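Local coordinates for protein alcohol dehydrogenase (Escherichia coli, PDB 5VM2) that probably oxidises alcohol groups of a still unidentified substrate with NAD or NADP as acceptor, as a member of the zinc-containing alcohol dehydrogenase family, at residues 3-7 and 321-325; 42-47 and 328-332; 50-54 and 118-122. All blocks are in the same frame, centred on the assembly; numbering follows the deposited sequence.

Contact 1: 3-7 and 321-325; sequences NSKAI and YRDVQ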
ATOM      1  N   ASN A   3     -11.671 -24.560  -5.624  1.00 72.80           N
ATOM      2  CA  ASN A   3     -11.251 -23.298  -5.041  1.00 64.98           C
ATOM      3  C   ASN A   3     -11.505 -23.303  -3.538  1.00 62.31           C
ATOM      4  O   ASN A   3     -12.203 -24.165  -2.999  1.00 63.73           O
ATOM      5  CB  ASN A   3     -11.996 -22.132  -5.710  1.00 61.52           C
ATOM      6  CG  ASN A   3     -11.331 -20.796  -5.478  1.00 57.52           C
ATOM      7  OD1 ASN A   3     -10.169 -20.727  -5.081  1.00 57.82           O
ATOM      8  ND2 ASN A   3     -12.067 -19.721  -5.729  1.00 55.90           N
ATOM      9  N   SER A   4     -10.913 -22.322  -2.861  1.00 58.48           N
ATOM     10  CA  SER A   4     -11.183 -22.060  -1.456  1.00 56.40           C
ATOM     11  C   SER A   4     -10.873 -20.597  -1.185  1.00 51.85           C
ATOM     12  O   SER A   4     -10.207 -19.928  -1.979  1.00 49.50           O
ATOM     13  CB  SER A   4     -10.361 -22.972  -0.535  1.00 57.48           C
ATOM     14  OG  SER A   4      -9.012 -22.541  -0.452  1.00 56.40           O
ATOM     15  N   LYS A   5     -11.384 -20.092  -0.065  1.00 52.08           N
ATOM     16  CA  LYS A   5     -11.086 -18.733   0.362  1.00 50.35           C
ATOM     17  C   LYS A   5     -10.855 -18.715   1.862  1.00 49.18           C
ATOM     18  O   LYS A   5     -11.453 -19.496   2.608  1.00 52.60           O
ATOM     19  CB  LYS A   5     -12.209 -17.731   0.033  1.00 53.64           C
ATOM     20  CG  LYS A   5     -13.026 -18.025  -1.202  1.00 57.88           C
ATOM     21  CD  LYS A   5     -14.259 -17.121  -1.283  1.00 60.45           C
ATOM     22  CE  LYS A   5     -15.336 -17.525  -0.286  1.00 63.88           C
ATOM     23  NZ  LYS A   5     -16.624 -16.801  -0.509  1.00 65.54           N
ATOM     24  N   ALA A   6      -9.989 -17.806   2.296  1.00 45.90           N
ATOM     25  CA  ALA A   6      -9.813 -17.508   3.710  1.00 46.78           C
ATOM     26  C   ALA A   6     -10.822 -16.438   4.109  1.00 46.96           C
ATOM     27  O   ALA A   6     -10.857 -15.356   3.512  1.00 45.55           O
ATOM     28  CB  ALA A   6      -8.388 -17.042   3.998  1.00 45.59           C
ATOM     29  N   ILE A   7     -11.636 -16.739   5.116  1.00 49.22           N
ATOM     30  CA  ILE A   7     -12.737 -15.880   5.527  1.00 49.91           C
ATOM     31  C   ILE A   7     -12.510 -15.448   6.967  1.00 49.33           C
ATOM     32  O   ILE A   7     -12.018 -16.229   7.789  1.00 49.62           O
ATOM     33  CB  ILE A   7     -14.094 -16.605   5.371  1.00 56.65           C
ATOM     34  CG1 ILE A   7     -14.581 -16.523   3.928  1.00 58.34           C
ATOM     35  CG2 ILE A   7     -15.147 -16.049   6.313  1.00 60.96           C
ATOM     36  CD1 ILE A   7     -13.581 -17.023   2.947  1.00 58.00           C
ATOM     37  N   TYR A 321      -0.359 -20.408   2.825  1.00 50.37           N
ATOM     38  CA  TYR A 321      -1.774 -20.044   2.821  1.00 50.73           C
ATOM     39  C   TYR A 321      -2.558 -20.809   3.887  1.00 52.62           C
ATOM     40  O   TYR A 321      -3.405 -20.229   4.578  1.00 52.85           O
ATOM     41  CB  TYR A 321      -2.346 -20.284   1.423  1.00 50.70           C
ATOM     42  CG  TYR A 321      -3.851 -20.238   1.299  1.00 50.60           C
ATOM     43  CD1 TYR A 321      -4.554 -19.051   1.461  1.00 47.42           C
ATOM     44  CD2 TYR A 321      -4.566 -21.386   0.980  1.00 52.88           C
ATOM     45  CE1 TYR A 321      -5.934 -19.015   1.327  1.00 49.90           C
ATOM     46  CE2 TYR A 321      -5.936 -21.362   0.843  1.00 54.54           C
ATOM     47  CZ  TYR A 321      -6.619 -20.178   1.018  1.00 52.81           C
ATOM     48  OH  TYR A 321      -7.986 -20.171   0.879  1.00 54.08           O
ATOM     49  N   ARG A 322      -2.284 -22.106   4.050  1.00 57.55           N
ATOM     50  CA  ARG A 322      -3.051 -22.820   5.068  1.00 63.10           C
ATOM     51  C   ARG A 322      -2.694 -22.359   6.478  1.00 62.76           C
ATOM     52  O   ARG A 322      -3.508 -22.513   7.395  1.00 62.63           O
ATOM     53  CB  ARG A 322      -2.839 -24.334   4.937  1.00 70.87           C
ATOM     54  CG  ARG A 322      -3.489 -25.157   6.054  1.00 78.34           C
ATOM     55  CD  ARG A 322      -3.230 -26.653   5.892  1.00 87.59           C
ATOM     56  NE  ARG A 322      -2.972 -27.308   7.175  1.00 92.88           N
ATOM     57  CZ  ARG A 322      -2.895 -28.626   7.342  1.00 99.57           C
ATOM     58  NH1 ARG A 322      -3.064 -29.438   6.308  1.00103.09           N
ATOM     59  NH2 ARG A 322      -2.658 -29.134   8.544  1.00102.71           N
ATOM     60  N   ASP A 323      -1.573 -21.659   6.667  1.00 61.26           N
ATOM     61  CA  ASP A 323      -1.218 -21.060   7.948  1.00 60.92           C
ATOM     62  C   ASP A 323      -1.707 -19.622   8.080  1.00 54.62           C
ATOM     63  O   ASP A 323      -1.065 -18.819   8.770  1.00 54.30           O
ATOM     64  CB  ASP A 323       0.297 -21.120   8.150  1.00 63.38           C
ATOM     65  CG  ASP A 323       0.832 -22.538   8.142  1.00 68.87           C
ATOM     66  OD1 ASP A 323       0.204 -23.417   8.768  1.00 73.12           O
ATOM     67  OD2 ASP A 323       1.879 -22.775   7.504  1.00 69.76           O
ATOM     68  N   VAL A 324      -2.835 -19.281   7.450  1.00 51.86           N
ATOM     69  CA  VAL A 324      -3.206 -17.867   7.394  1.00 49.20           C
ATOM     70  C   VAL A 324      -3.536 -17.330   8.782  1.00 49.68           C
ATOM     71  O   VAL A 324      -3.264 -16.163   9.089  1.00 48.61           O
ATOM     72  CB  VAL A 324      -4.375 -17.660   6.410  1.00 51.20           C
ATOM     73  CG1 VAL A 324      -5.563 -18.536   6.786  1.00 55.72           C
ATOM     74  CG2 VAL A 324      -4.787 -16.193   6.363  1.00 48.34           C
ATOM     75  N   GLN A 325      -4.011 -18.173   9.701  1.00 51.34           N
ATOM     76  CA  GLN A 325      -4.345 -17.704  11.043  1.00 53.09           C
ATOM     77  C   GLN A 325      -3.118 -17.158  11.759  1.00 53.01           C
ATOM     78  O   GLN A 325      -3.141 -16.042  12.291  1.00 50.93           O
ATOM     79  CB  GLN A 325      -4.977 -18.842  11.847  1.00 58.09           C
ATOM     80  CG  GLN A 325      -5.443 -18.466  13.256  1.00 61.07           C
ATOM     81  CD  GLN A 325      -6.383 -17.271  13.290  1.00 59.61           C
ATOM     82  OE1 GLN A 325      -7.128 -17.028  12.342  1.00 56.57           O
ATOM     83  NE2 GLN A 325      -6.346 -16.517  14.378  1.00 61.00           N
TER
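The N-terminal strand of this medium-chain alcohol dehydrogenase fold, one half of the antiparallel pair 3-10 and 13-19, packs here against the turn that leads into helix 324-333. Residues alternate along 3-7 as in any extended strand. Asn3 has no contact with 321-325; its backbone pairs with Ala19, and its ND2 is hydrogen-bonded to the carbonyl of Tyr128. Ser4 turns its side chain toward the other segment, and its OG lies 2.9 Å from Tyr321 OH in a hydrogen bond in which either hydroxyl could be the donor. The serine oxygen sits near the plane of the tyrosine ring, at its edge, so the phenol meets the strand with its tip. Lys5 points its CB away and sends NZ to a salt bridge with Glu60, while its backbone continues the pairing to Ile17. Ala6 again turns toward the helix: its CB lies 4.1 Å from Tyr321 CE1. Ile7 is out of reach. Around the tyrosine, Ile16 of the partner strand touches its side chain and the His127 ring meets it edge-to-face, so this phenol is enclosed in the interior. Only 173 Å² is buried between the segments, nearly all of it by Ser4, Ala6, Tyr321 and Val324. At the first helical turn, the methyl of Ala6 completes the contact, its CB 4.2 Å from Val324 CG1.

Contact 2: 42-47 and 328-332; sequences DVHGFE and FEESV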
ATOM      1  N   ASP A  42      -5.569  -4.863   6.058  1.00 44.27           N
ATOM      2  CA  ASP A  42      -5.976  -6.254   6.233  1.00 45.57           C
ATOM      3  C   ASP A  42      -5.894  -6.656   7.699  1.00 46.51           C
ATOM      4  O   ASP A  42      -6.799  -7.324   8.227  1.00 43.92           O
ATOM      5  CB  ASP A  42      -5.101  -7.171   5.371  1.00 46.42           C
ATOM      6  CG  ASP A  42      -4.831  -6.589   3.983  1.00 48.25           C
ATOM      7  OD1 ASP A  42      -3.652  -6.282   3.659  1.00 46.90           O
ATOM      8  OD2 ASP A  42      -5.809  -6.432   3.214  1.00 49.96           O
ATOM      9  N   VAL A  43      -4.811  -6.249   8.372  1.00 48.94           N
ATOM     10  CA  VAL A  43      -4.653  -6.562   9.789  1.00 51.82           C
ATOM     11  C   VAL A  43      -5.766  -5.913  10.600  1.00 58.30           C
ATOM     12  O   VAL A  43      -6.325  -6.525  11.518  1.00 58.18           O
ATOM     13  CB  VAL A  43      -3.263  -6.121  10.281  1.00 49.45           C
ATOM     14  CG1 VAL A  43      -3.073  -6.486  11.748  1.00 50.08           C
ATOM     15  CG2 VAL A  43      -2.180  -6.746   9.422  1.00 46.94           C
ATOM     16  N   HIS A  44      -6.107  -4.665  10.270  1.00 65.08           N
ATOM     17  CA  HIS A  44      -7.218  -4.004  10.943  1.00 70.05           C
ATOM     18  C   HIS A  44      -8.537  -4.702  10.637  1.00 67.38           C
ATOM     19  O   HIS A  44      -9.405  -4.815  11.510  1.00 72.51           O
ATOM     20  CB  HIS A  44      -7.280  -2.534  10.535  1.00 77.87           C
ATOM     21  CG  HIS A  44      -8.475  -1.813  11.070  1.00 86.91           C
ATOM     22  ND1 HIS A  44      -8.675  -1.600  12.418  1.00 90.99           N
ATOM     23  CD2 HIS A  44      -9.538  -1.259  10.441  1.00 89.45           C
ATOM     24  CE1 HIS A  44      -9.809  -0.944  12.594  1.00 93.58           C
ATOM     25  NE2 HIS A  44     -10.351  -0.727  11.409  1.00 92.53           N
ATOM     26  N   GLY A  45      -8.708  -5.175   9.401  1.00 61.48           N
ATOM     27  CA  GLY A  45      -9.886  -5.965   9.084  1.00 58.47           C
ATOM     28  C   GLY A  45      -9.952  -7.246   9.894  1.00 56.13           C
ATOM     29  O   GLY A  45     -11.016  -7.630  10.382  1.00 58.27           O
ATOM     30  N   PHE A  46      -8.810  -7.917  10.056  1.00 52.23           N
ATOM     31  CA  PHE A  46      -8.760  -9.134  10.860  1.00 51.54           C
ATOM     32  C   PHE A  46      -9.102  -8.847  12.318  1.00 54.88           C
ATOM     33  O   PHE A  46      -9.769  -9.654  12.976  1.00 57.24           O
ATOM     34  CB  PHE A  46      -7.371  -9.765  10.730  1.00 49.85           C
ATOM     35  CG  PHE A  46      -7.047 -10.780  11.791  1.00 51.29           C
ATOM     36  CD1 PHE A  46      -7.505 -12.084  11.687  1.00 52.01           C
ATOM     37  CD2 PHE A  46      -6.249 -10.439  12.875  1.00 52.97           C
ATOM     38  CE1 PHE A  46      -7.192 -13.023  12.656  1.00 53.26           C
ATOM     39  CE2 PHE A  46      -5.933 -11.371  13.846  1.00 54.17           C
ATOM     40  CZ  PHE A  46      -6.406 -12.667  13.737  1.00 54.68           C
ATOM     41  N   GLU A  47      -8.670  -7.695  12.834  1.00 54.64           N
ATOM     42  CA  GLU A  47      -8.883  -7.375  14.241  1.00 57.30           C
ATOM     43  C   GLU A  47     -10.291  -6.870  14.524  1.00 58.90           C
ATOM     44  O   GLU A  47     -10.837  -7.146  15.597  1.00 60.21           O
ATOM     45  CB  GLU A  47      -7.872  -6.323  14.703  1.00 58.78           C
ATOM     46  CG  GLU A  47      -6.436  -6.803  14.776  1.00 58.50           C
ATOM     47  CD  GLU A  47      -5.544  -5.832  15.523  1.00 62.05           C
ATOM     48  OE1 GLU A  47      -5.353  -6.016  16.745  1.00 63.93           O
ATOM     49  OE2 GLU A  47      -5.044  -4.878  14.887  1.00 62.05           O
ATOM     50  N   PHE A 328      -1.904 -13.795  10.504  1.00 49.60           N
ATOM     51  CA  PHE A 328      -2.575 -12.599  10.998  1.00 51.13           C
ATOM     52  C   PHE A 328      -2.328 -12.378  12.482  1.00 53.33           C
ATOM     53  O   PHE A 328      -2.237 -11.226  12.921  1.00 54.09           O
ATOM     54  CB  PHE A 328      -4.072 -12.674  10.699  1.00 53.58           C
ATOM     55  CG  PHE A 328      -4.423 -12.196   9.321  1.00 54.77           C
ATOM     56  CD1 PHE A 328      -4.470 -10.839   9.037  1.00 54.53           C
ATOM     57  CD2 PHE A 328      -4.673 -13.098   8.300  1.00 55.47           C
ATOM     58  CE1 PHE A 328      -4.778 -10.390   7.765  1.00 52.82           C
ATOM     59  CE2 PHE A 328      -4.983 -12.656   7.025  1.00 54.10           C
ATOM     60  CZ  PHE A 328      -5.036 -11.299   6.757  1.00 52.62           C
ATOM     61  N   GLU A 329      -2.211 -13.451  13.264  1.00 55.69           N
ATOM     62  CA  GLU A 329      -1.843 -13.298  14.667  1.00 59.01           C
ATOM     63  C   GLU A 329      -0.473 -12.647  14.802  1.00 60.29           C
ATOM     64  O   GLU A 329      -0.308 -11.662  15.531  1.00 61.27           O
ATOM     65  CB  GLU A 329      -1.871 -14.656  15.370  1.00 59.23           C
ATOM     66  CG  GLU A 329      -3.267 -15.232  15.533  1.00 58.72           C
ATOM     67  CD  GLU A 329      -3.261 -16.643  16.100  1.00 62.67           C
ATOM     68  OE1 GLU A 329      -2.168 -17.170  16.395  1.00 64.44           O
ATOM     69  OE2 GLU A 329      -4.355 -17.225  16.253  1.00 64.77           O
ATOM     70  N   GLU A 330       0.525 -13.175  14.087  1.00 59.18           N
ATOM     71  CA  GLU A 330       1.870 -12.613  14.170  1.00 61.27           C
ATOM     72  C   GLU A 330       1.918 -11.191  13.632  1.00 56.91           C
ATOM     73  O   GLU A 330       2.682 -10.364  14.139  1.00 58.25           O
ATOM     74  CB  GLU A 330       2.859 -13.500  13.417  1.00 62.05           C
ATOM     75  CG  GLU A 330       3.103 -14.835  14.093  1.00 68.12           C
ATOM     76  CD  GLU A 330       4.264 -15.593  13.490  1.00 70.16           C
ATOM     77  OE1 GLU A 330       4.834 -15.115  12.486  1.00 68.00           O
ATOM     78  OE2 GLU A 330       4.611 -16.668  14.024  1.00 75.06           O
ATOM     79  N   SER A 331       1.112 -10.887  12.613  1.00 53.52           N
ATOM     80  CA  SER A 331       1.037  -9.521  12.108  1.00 51.32           C
ATOM     81  C   SER A 331       0.478  -8.561  13.148  1.00 54.41           C
ATOM     82  O   SER A 331       0.671  -7.346  13.024  1.00 52.90           O
ATOM     83  CB  SER A 331       0.192  -9.480  10.836  1.00 48.37           C
ATOM     84  OG  SER A 331       0.790 -10.270   9.819  1.00 48.27           O
ATOM     85  N   VAL A 332      -0.203  -9.078  14.166  1.00 58.37           N
ATOM     86  CA  VAL A 332      -0.625  -8.259  15.298  1.00 63.90           C
ATOM     87  C   VAL A 332       0.375  -8.346  16.443  1.00 69.85           C
ATOM     88  O   VAL A 332       0.790  -7.326  17.000  1.00 71.75           O
ATOM     89  CB  VAL A 332      -2.035  -8.686  15.759  1.00 64.13           C
ATOM     90  CG1 VAL A 332      -2.505  -7.808  16.909  1.00 60.82           C
ATOM     91  CG2 VAL A 332      -3.016  -8.638  14.597  1.00 57.80           C
TER
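Phe46 lays one face of its ring over the CB of Phe328, which stands 3.5 Å from the ring centroid and 6° off the normal, a CH-pi contact. The two phenyl rings themselves are inclined at 23° with centroids 5.1 Å apart, slid so far that they barely overlap; Phe46 CB instead reaches Phe328 CD1 at 3.5 Å. Helices 41-48 and 324-333 of the catalytic part of the alcohol dehydrogenase fold meet here steeply, their short segments crossing at -106° with axes 10.0 Å apart. Val43 CG1 packs on Val332 CG2 at 3.6 Å, and Val43 CG2 lies 3.9 Å from Ser331 CB. No hydrogen bond spans the helices. Asp42 presents its CB to Phe328 CE1 at 4.0 Å, but its carboxylate leads away to the backbone N of the oxidised cysteine at position 39 and, weakly, to His65, a ligand of the bound magnesium. At the more exposed margin, Glu47 OE1 approaches Val332 CG1 to 3.4 Å.

Contact 3: 50-54 and 118-122; sequences PFIPP and QPNYR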
ATOM      1  N   PRO A  50     -14.708  -5.296   8.841  1.00 78.82           N
ATOM      2  CA  PRO A  50     -14.793  -4.064   8.052  1.00 84.08           C
ATOM      3  C   PRO A  50     -15.654  -3.027   8.752  1.00 93.99           C
ATOM      4  O   PRO A  50     -16.595  -3.355   9.479  1.00 95.88           O
ATOM      5  CB  PRO A  50     -15.424  -4.528   6.735  1.00 82.18           C
ATOM      6  CG  PRO A  50     -16.217  -5.731   7.113  1.00 81.21           C
ATOM      7  CD  PRO A  50     -15.458  -6.404   8.225  1.00 79.06           C
ATOM      8  N   PHE A  51     -15.312  -1.754   8.525  1.00104.11           N
ATOM      9  CA  PHE A  51     -16.035  -0.817   9.380  1.00110.52           C
ATOM     10  C   PHE A  51     -17.485  -0.656   8.950  1.00108.93           C
ATOM     11  O   PHE A  51     -18.370  -0.496   9.797  1.00111.14           O
ATOM     12  CB  PHE A  51     -15.331   0.539   9.390  1.00119.18           C
ATOM     13  CG  PHE A  51     -14.601   0.825  10.668  1.00127.57           C
ATOM     14  CD1 PHE A  51     -15.246   1.461  11.716  1.00134.33           C
ATOM     15  CD2 PHE A  51     -13.271   0.472  10.820  1.00127.86           C
ATOM     16  CE1 PHE A  51     -14.581   1.737  12.893  1.00137.09           C
ATOM     17  CE2 PHE A  51     -12.600   0.742  11.999  1.00130.68           C
ATOM     18  CZ  PHE A  51     -13.257   1.374  13.038  1.00134.97           C
ATOM     19  N   ILE A  52     -17.886  -1.001   7.733  1.00104.87           N
ATOM     20  CA  ILE A  52     -19.295  -1.155   7.387  1.00102.93           C
ATOM     21  C   ILE A  52     -19.654  -2.627   7.553  1.00 98.58           C
ATOM     22  O   ILE A  52     -19.092  -3.471   6.836  1.00 95.66           O
ATOM     23  CB  ILE A  52     -19.580  -0.679   5.958  1.00101.71           C
ATOM     24  CG1 ILE A  52     -19.323   0.827   5.846  1.00102.97           C
ATOM     25  CG2 ILE A  52     -21.004  -1.034   5.555  1.00103.84           C
ATOM     26  CD1 ILE A  52     -20.041   1.495   4.694  1.00104.67           C
ATOM     27  N   PRO A  53     -20.540  -2.978   8.480  1.00 97.98           N
ATOM     28  CA  PRO A  53     -20.966  -4.371   8.611  1.00 96.27           C
ATOM     29  C   PRO A  53     -21.544  -4.874   7.302  1.00 95.79           C
ATOM     30  O   PRO A  53     -22.177  -4.105   6.561  1.00 97.86           O
ATOM     31  CB  PRO A  53     -22.041  -4.314   9.706  1.00 99.95           C
ATOM     32  CG  PRO A  53     -21.715  -3.093  10.489  1.00101.78           C
ATOM     33  CD  PRO A  53     -21.160  -2.112   9.497  1.00100.91           C
ATOM     34  N   PRO A  54     -21.325  -6.141   6.967  1.00 93.15           N
ATOM     35  CA  PRO A  54     -21.968  -6.693   5.772  1.00 92.12           C
ATOM     36  C   PRO A  54     -23.482  -6.613   5.892  1.00 94.18           C
ATOM     37  O   PRO A  54     -24.060  -6.920   6.937  1.00 97.50           O
ATOM     38  CB  PRO A  54     -21.477  -8.144   5.740  1.00 90.36           C
ATOM     39  CG  PRO A  54     -20.235  -8.149   6.560  1.00 88.23           C
ATOM     40  CD  PRO A  54     -20.442  -7.118   7.624  1.00 90.80           C
ATOM     41  N   GLN A 118     -16.382  -2.955   1.268  1.00 92.81           N
ATOM     42  CA  GLN A 118     -17.814  -2.700   1.519  1.00 98.36           C
ATOM     43  C   GLN A 118     -18.982  -3.438   0.820  1.00101.59           C
ATOM     44  O   GLN A 118     -19.919  -3.848   1.506  1.00108.30           O
ATOM     45  CB  GLN A 118     -18.079  -1.190   1.428  1.00101.86           C
ATOM     46  CG  GLN A 118     -19.549  -0.811   1.502  1.00107.81           C
ATOM     47  CD  GLN A 118     -20.170  -0.619   0.132  1.00110.11           C
ATOM     48  OE1 GLN A 118     -19.495  -0.223  -0.819  1.00109.85           O
ATOM     49  NE2 GLN A 118     -21.464  -0.901   0.024  1.00111.97           N
ATOM     50  N   PRO A 119     -19.039  -3.331  -0.522  1.00 92.50           N
ATOM     51  CA  PRO A 119     -20.252  -4.022  -0.989  1.00 89.41           C
ATOM     52  C   PRO A 119     -20.084  -5.530  -1.101  1.00 83.69           C
ATOM     53  O   PRO A 119     -21.012  -6.295  -0.817  1.00 85.09           O
ATOM     54  CB  PRO A 119     -20.516  -3.390  -2.362  1.00 90.88           C
ATOM     55  CG  PRO A 119     -19.286  -2.557  -2.687  1.00 89.95           C
ATOM     56  CD  PRO A 119     -18.241  -2.851  -1.661  1.00 89.39           C
ATOM     57  N   ASN A 120     -18.893  -5.962  -1.501  1.00 76.41           N
ATOM     58  CA  ASN A 120     -18.748  -7.354  -1.907  1.00 71.34           C
ATOM     59  C   ASN A 120     -17.798  -8.152  -1.030  1.00 66.88           C
ATOM     60  O   ASN A 120     -18.035  -9.342  -0.806  1.00 67.69           O
ATOM     61  CB  ASN A 120     -18.268  -7.403  -3.362  1.00 69.71           C
ATOM     62  CG  ASN A 120     -19.049  -6.455  -4.264  1.00 69.02           C
ATOM     63  OD1 ASN A 120     -20.273  -6.365  -4.177  1.00 71.97           O
ATOM     64  ND2 ASN A 120     -18.335  -5.723  -5.119  1.00 64.40           N
ATOM     65  N   TYR A 121     -16.815  -7.534  -0.373  1.00 62.13           N
ATOM     66  CA  TYR A 121     -15.915  -8.217   0.559  1.00 59.42           C
ATOM     67  C   TYR A 121     -15.182  -9.385  -0.098  1.00 56.04           C
ATOM     68  O   TYR A 121     -14.894 -10.394   0.553  1.00 56.57           O
ATOM     69  CB  TYR A 121     -16.659  -8.695   1.810  1.00 62.78           C
ATOM     70  CG  TYR A 121     -17.501  -7.633   2.483  1.00 63.82           C
ATOM     71  CD1 TYR A 121     -18.882  -7.619   2.333  1.00 66.83           C
ATOM     72  CD2 TYR A 121     -16.918  -6.649   3.273  1.00 61.63           C
ATOM     73  CE1 TYR A 121     -19.659  -6.654   2.949  1.00 68.15           C
ATOM     74  CE2 TYR A 121     -17.684  -5.680   3.891  1.00 62.92           C
ATOM     75  CZ  TYR A 121     -19.055  -5.689   3.731  1.00 66.81           C
ATOM     76  OH  TYR A 121     -19.827  -4.724   4.339  1.00 68.84           O
ATOM     77  N   ARG A 122     -14.890  -9.264  -1.392  1.00 52.93           N
ATOM     78  CA  ARG A 122     -14.103 -10.270  -2.093  1.00 52.18           C
ATOM     79  C   ARG A 122     -12.641 -10.153  -1.683  1.00 46.83           C
ATOM     80  O   ARG A 122     -12.008  -9.121  -1.922  1.00 43.92           O
ATOM     81  CB  ARG A 122     -14.225 -10.093  -3.602  1.00 55.27           C
ATOM     82  CG  ARG A 122     -15.610 -10.262  -4.189  1.00 59.98           C
ATOM     83  CD  ARG A 122     -15.634  -9.769  -5.642  1.00 62.36           C
ATOM     84  NE  ARG A 122     -14.564 -10.352  -6.457  1.00 63.25           N
ATOM     85  CZ  ARG A 122     -13.423  -9.735  -6.762  1.00 62.30           C
ATOM     86  NH1 ARG A 122     -13.183  -8.509  -6.315  1.00 61.64           N
ATOM     87  NH2 ARG A 122     -12.513 -10.351  -7.507  1.00 61.46           N
TER
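Neither segment is helix or strand: 50-54 runs as a mostly extended, proline-rich loop, and 118-122 curls past it, with the closest CA atoms, Ile52 and Gln118, 6.2 Å apart. Both loops belong to the GroES-like domain of the alcohol dehydrogenase fold: segment 50-54 lies between helix 41-48 and strand 67-74, whereas the loop holding 118-122 connects strand 113-114 to strand 128-132. Tyr121 has phi/psi of 57/32°, a left-handed helical conformation, and its CB points toward the prolines. Its backbone is also hydrogen-bonded to Gly62, which joins 118-122 to a later part of the proline loop. The phenol is the main inserted group. Pro54 CG lies over one face of the ring, 4.2 Å from the centroid and 25° off the normal, a CH-pi contact, while Pro54 CB comes within 3.6 Å of Tyr121 CE1. Pro50 touches the same ring, its CG 3.5 Å from Tyr121 CE2. Gln59, further along the same loop as Pro54, packs on both Tyr121 and Pro54. Toward the solvent, Ile52 CD1 rests on Gln118 CG at 4.0 Å, an aliphatic contact between two exposed side chains. The tip of the tyrosine meets main-chain carbonyls: Tyr121 OH lies 3.3 Å from Pro53 O and 2.9 Å from Ile52 O, the latter near the plane of the ring.

From the N terminus, strand 3-10 opens the longest loop, closed when the chain returns at 321-325 (contact 1). Helix 41-48 opens the next, closed seven residues further on, at 328-332 (contact 2). These two loops cross, and both end on helix 324-333, which thereby ties the N-terminal strand pair to helix 41-48; Gln325 NE2 of contact 1 touches Phe46 CZ of contact 2 at 3.9 Å. Contact 3, with 50-54 and 118-122, closes a short loop nested inside both and holding the structural-type four-cysteine zinc site. It meets contact 2 where the rings of His44 and Phe51 pack together.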